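Local coordinates for fatty acid CoA ligase (Marinactinospora thermotolerans, PDB 6SQ8), which binds adenosine monophosphate and is a member of the ANL superfamily of AMP-binding enzymes, at residues G154-A159 / G170-S175; T176-C181 / S353-M357. Residues are numbered along the deposited sequence.

Contact 1: G154-A159 / G170-S175; sequences GIAVVA and GVAHSS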
loop_
_atom_site.group_PDB
_atom_site.type_symbol
_atom_site.label_atom_id
_atom_site.label_comp_id
_atom_site.label_asym_id
_atom_site.label_seq_id
_atom_site.Cartn_x
_atom_site.Cartn_y
_atom_site.Cartn_z
ATOM N N GLY A 154 -20.511 10.737 -3.610
ATOM C CA GLY A 154 -20.037 10.167 -2.335
ATOM C C GLY A 154 -18.581 9.692 -2.344
ATOM O O GLY A 154 -18.186 8.866 -1.515
ATOM N N ILE A 155 -17.765 10.232 -3.257
ATOM C CA ILE A 155 -16.378 9.812 -3.444
ATOM C C ILE A 155 -15.459 10.650 -2.547
ATOM O O ILE A 155 -15.571 11.886 -2.486
ATOM C CB ILE A 155 -15.995 9.904 -4.930
ATOM C CG1 ILE A 155 -16.965 9.096 -5.795
ATOM C CG2 ILE A 155 -14.550 9.472 -5.153
ATOM C CD1 ILE A 155 -17.147 7.662 -5.349
ATOM N N ALA A 156 -14.568 9.946 -1.831
ATOM C CA ALA A 156 -13.618 10.551 -0.908
ATOM C C ALA A 156 -12.238 10.654 -1.562
ATOM O O ALA A 156 -11.520 11.630 -1.334
ATOM C CB ALA A 156 -13.555 9.737 0.359
ATOM N N VAL A 157 -11.875 9.627 -2.340
ATOM C CA VAL A 157 -10.539 9.473 -2.900
ATOM C C VAL A 157 -10.642 8.882 -4.304
ATOM O O VAL A 157 -11.447 7.977 -4.537
ATOM C CB VAL A 157 -9.648 8.563 -2.033
ATOM C CG1 VAL A 157 -8.296 8.318 -2.693
ATOM C CG2 VAL A 157 -9.471 9.098 -0.617
ATOM N N VAL A 158 -9.794 9.393 -5.207
ATOM C CA VAL A 158 -9.456 8.689 -6.428
ATOM C C VAL A 158 -7.936 8.548 -6.475
ATOM O O VAL A 158 -7.218 9.516 -6.323
ATOM C CB VAL A 158 -10.002 9.366 -7.696
ATOM C CG1 VAL A 158 -9.658 8.565 -8.942
ATOM C CG2 VAL A 158 -11.507 9.586 -7.605
ATOM N N ALA A 159 -7.479 7.308 -6.657
ATOM C CA ALA A 159 -6.090 6.925 -6.604
ATOM C C ALA A 159 -5.795 6.073 -7.841
ATOM O O ALA A 159 -6.565 5.162 -8.149
ATOM C CB ALA A 159 -5.846 6.155 -5.338
ATOM N N GLY A 170 -8.365 5.041 -12.544
ATOM C CA GLY A 170 -8.578 5.752 -11.286
ATOM C C GLY A 170 -9.536 5.003 -10.379
ATOM O O GLY A 170 -10.716 4.934 -10.658
ATOM N N VAL A 171 -9.015 4.455 -9.283
ATOM C CA VAL A 171 -9.831 3.751 -8.303
ATOM C C VAL A 171 -10.580 4.785 -7.462
ATOM O O VAL A 171 -9.961 5.553 -6.756
ATOM C CB VAL A 171 -8.979 2.841 -7.399
ATOM C CG1 VAL A 171 -9.760 2.382 -6.187
ATOM C CG2 VAL A 171 -8.395 1.663 -8.155
ATOM N N ALA A 172 -11.916 4.746 -7.515
ATOM C CA ALA A 172 -12.765 5.633 -6.731
ATOM C C ALA A 172 -13.246 4.914 -5.476
ATOM O O ALA A 172 -13.905 3.876 -5.577
ATOM C CB ALA A 172 -13.944 6.080 -7.557
ATOM N N HIS A 173 -12.932 5.490 -4.317
ATOM C CA HIS A 173 -13.357 4.959 -3.027
ATOM C C HIS A 173 -14.391 5.894 -2.391
ATOM O O HIS A 173 -14.191 7.120 -2.301
ATOM C CB HIS A 173 -12.157 4.755 -2.098
ATOM C CG HIS A 173 -11.607 3.371 -2.153
ATOM N ND1 HIS A 173 -10.398 3.074 -2.767
ATOM C CD2 HIS A 173 -12.131 2.198 -1.729
ATOM C CE1 HIS A 173 -10.187 1.777 -2.690
ATOM N NE2 HIS A 173 -11.242 1.210 -2.061
ATOM N N SER A 174 -15.480 5.294 -1.903
ATOM C CA SER A 174 -16.569 6.027 -1.307
ATOM C C SER A 174 -16.157 6.527 0.077
ATOM O O SER A 174 -15.252 5.985 0.707
ATOM C CB SER A 174 -17.810 5.176 -1.234
ATOM O OG SER A 174 -17.805 4.358 -0.068
ATOM N N SER A 175 -16.859 7.556 0.550
ATOM C CA SER A 175 -16.709 8.025 1.914
ATOM C C SER A 175 -17.093 6.906 2.892
ATOM O O SER A 175 -16.543 6.841 3.990
ATOM C CB SER A 175 -17.512 9.277 2.158
ATOM O OG SER A 175 -16.988 10.363 1.416
#

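Contact 2: T176-C181 / S353-M357; sequences TAMSAC and SPMTM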
loop_
_atom_site.group_PDB
_atom_site.type_symbol
_atom_site.label_atom_id
_atom_site.label_comp_id
_atom_site.label_asym_id
_atom_site.label_seq_id
_atom_site.Cartn_x
_atom_site.Cartn_y
_atom_site.Cartn_z
ATOM N N THR A 176 -18.043 6.049 2.497
ATOM C CA THR A 176 -18.483 4.940 3.338
ATOM C C THR A 176 -17.361 3.917 3.489
ATOM O O THR A 176 -17.118 3.412 4.576
ATOM C CB THR A 176 -19.688 4.196 2.760
ATOM O OG1 THR A 176 -20.701 5.155 2.477
ATOM C CG2 THR A 176 -20.229 3.147 3.708
ATOM N N ALA A 177 -16.728 3.598 2.362
ATOM C CA ALA A 177 -15.646 2.644 2.310
ATOM C C ALA A 177 -14.482 3.105 3.208
ATOM O O ALA A 177 -13.935 2.296 3.944
ATOM C CB ALA A 177 -15.220 2.447 0.868
ATOM N N MET A 178 -14.142 4.396 3.159
ATOM C CA MET A 178 -13.028 4.936 3.952
ATOM C C MET A 178 -13.382 4.913 5.442
ATOM O O MET A 178 -12.497 4.728 6.284
ATOM C CB MET A 178 -12.658 6.370 3.553
ATOM C CG MET A 178 -11.944 6.451 2.207
ATOM S SD MET A 178 -10.729 5.121 1.950
ATOM C CE MET A 178 -9.409 6.074 1.202
ATOM N N SER A 179 -14.670 5.097 5.760
ATOM C CA SER A 179 -15.137 4.974 7.135
ATOM C C SER A 179 -14.970 3.522 7.611
ATOM O O SER A 179 -14.550 3.289 8.751
ATOM C CB SER A 179 -16.562 5.437 7.296
ATOM O OG SER A 179 -16.906 5.547 8.677
ATOM N N ALA A 180 -15.294 2.553 6.744
ATOM C CA ALA A 180 -15.165 1.147 7.087
ATOM C C ALA A 180 -13.698 0.811 7.381
ATOM O O ALA A 180 -13.417 0.002 8.270
ATOM C CB ALA A 180 -15.725 0.278 5.977
ATOM N N CYS A 181 -12.775 1.448 6.649
ATOM C CA CYS A 181 -11.342 1.245 6.825
ATOM C C CYS A 181 -10.909 1.631 8.238
ATOM O O CYS A 181 -9.992 1.031 8.772
ATOM C CB CYS A 181 -10.531 2.035 5.808
ATOM S SG CYS A 181 -10.677 1.355 4.137
ATOM N N SER A 353 -16.732 -6.684 0.411
ATOM C CA SER A 353 -16.569 -5.990 1.693
ATOM C C SER A 353 -17.056 -4.549 1.586
ATOM O O SER A 353 -17.090 -3.981 0.496
ATOM C CB SER A 353 -15.132 -6.029 2.165
ATOM O OG SER A 353 -14.419 -4.872 1.741
ATOM N N PRO A 354 -17.380 -3.907 2.730
ATOM C CA PRO A 354 -17.689 -2.482 2.761
ATOM C C PRO A 354 -16.526 -1.549 2.398
ATOM O O PRO A 354 -16.730 -0.348 2.355
ATOM C CB PRO A 354 -18.061 -2.208 4.230
ATOM C CG PRO A 354 -17.372 -3.294 5.001
ATOM C CD PRO A 354 -17.442 -4.500 4.073
ATOM N N MET A 355 -15.325 -2.101 2.171
ATOM C CA MET A 355 -14.139 -1.296 1.914
ATOM C C MET A 355 -13.801 -1.279 0.425
ATOM O O MET A 355 -12.935 -0.518 0.014
ATOM C CB MET A 355 -12.945 -1.826 2.710
ATOM C CG MET A 355 -13.060 -1.507 4.188
ATOM S SD MET A 355 -11.733 -2.209 5.166
ATOM C CE MET A 355 -12.177 -3.947 5.127
ATOM N N THR A 356 -14.488 -2.078 -0.398
ATOM C CA THR A 356 -14.126 -2.170 -1.813
ATOM C C THR A 356 -14.513 -0.891 -2.551
ATOM O O THR A 356 -15.447 -0.181 -2.153
ATOM C CB THR A 356 -14.775 -3.361 -2.518
ATOM O OG1 THR A 356 -16.196 -3.196 -2.487
ATOM C CG2 THR A 356 -14.366 -4.662 -1.869
ATOM N N MET A 357 -13.776 -0.648 -3.641
ATOM C CA MET A 357 -13.933 0.490 -4.527
ATOM C C MET A 357 -15.391 0.583 -4.989
ATOM O O MET A 357 -16.103 -0.403 -4.975
ATOM C CB MET A 357 -13.008 0.368 -5.749
ATOM C CG MET A 357 -13.492 -0.642 -6.774
ATOM S SD MET A 357 -12.542 -0.821 -8.306
ATOM C CE MET A 357 -11.725 0.768 -8.375
#

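Contact 1: G154-A159 / G170-S175
A classic beta bulge interrupts this antiparallel pair. Ala156 and Val157 both face His173, whose carbonyl O takes a hydrogen bond from Ala156 N at 2.9 Å and a weak hydrogen bond from Val157 N at 3.4 Å. The register shifts by one residue there. Beyond it the pairing is regular. His173 N hydrogen-bonds to Val157 O at 2.9 Å. Ala159 and Val171 form a hydrogen-bonded pair, with Ala159 N to Val171 O at 3.0 Å and Val171 N to Ala159 O at 2.8 Å. At the other end Ser175 N donates to Gly154 O at 2.8 Å, as the second strand turns into a helix. Ser174 is the N-cap of that helix, and its OG accepts from Ala177 N.

Val157, Ala159, Val171 and His173 share one face of the sheet. The His173 side chain lies about 4 Å, nearest atoms, from the bound 1-ethanoyl-9H-pyrido[3,4-b]indole-3-carboxylic acid (EQ2). Val158 and Ala172 lie on the other face, with Val158 CG2 4.3 Å from Ala172 CB. Val158 and Ile155 also touch His76. The strands form a beta hairpin whose connecting loop, rich in Ser, Thr and Gly, corresponds to the phosphate-binding loop (P-loop) characteristic of ANL enzymes.

Contact 2: T176-C181 / S353-M357
Met355 gives up the most surface here, followed by Pro354 and Ala177. The helix containing 176-181 packs against the loop 353-357, and the contact is close van der Waals packing. Met355 sets its CG against the helix, while its CE turns off. Met355 CG lies 3.7 Å from Ala180 CB and 3.7 Å from Cys181 SG, so one methylene touches two neighbouring residues of the helix. Met355 O is 3.8 Å from Ala177 CB.

Pro354 meets the helix with both backbone and ring. Pro354 O makes a CA-H...O contact with Ala177 CA at 3.2 Å, and Pro354 CB is 3.8 Å from Ala180 CB. Ala177 and Ala180 have small side chains, which lets the loop come close: the CA atoms of Ala177 and Met355 are 4.2 Å apart.

The loop owes its shape to a type I beta turn from Ser353 to Thr356, closed by a weak hydrogen bond from Thr356 N to Ser353 O at 3.3 Å. Met355 N also donates a hydrogen bond to Ser353 OG at 2.9 Å, an ST turn. The turn follows strand 347-352 and presents Pro354 and Met355 to the helix.

Met355 and Cys181 both also touch Ala303 and Phe304, two residues of the EQ2 pocket. The side chain of Cys181 itself comes within about 4 Å of the ligand, measured between nearest atoms.

The two contacts follow one another along the chain, and their centres lie about 10 Å apart. Strand 170-174 of contact 1 runs directly into helix 175-189 of contact 2. The loop 353-357 leads to strand 359-360, which pairs with strand 170-174 and completes a three-stranded antiparallel sheet. The contacts also touch directly. His173 NE2 is 3.2 Å from Met355 O, and Val157 CG2 is 3.5 Å from Met178 CE. The hairpin, the helix and the loop thus pack as one unit within the AMP-binding family region. Both contacts border the EQ2 site and lie on the same side of the chain's centre.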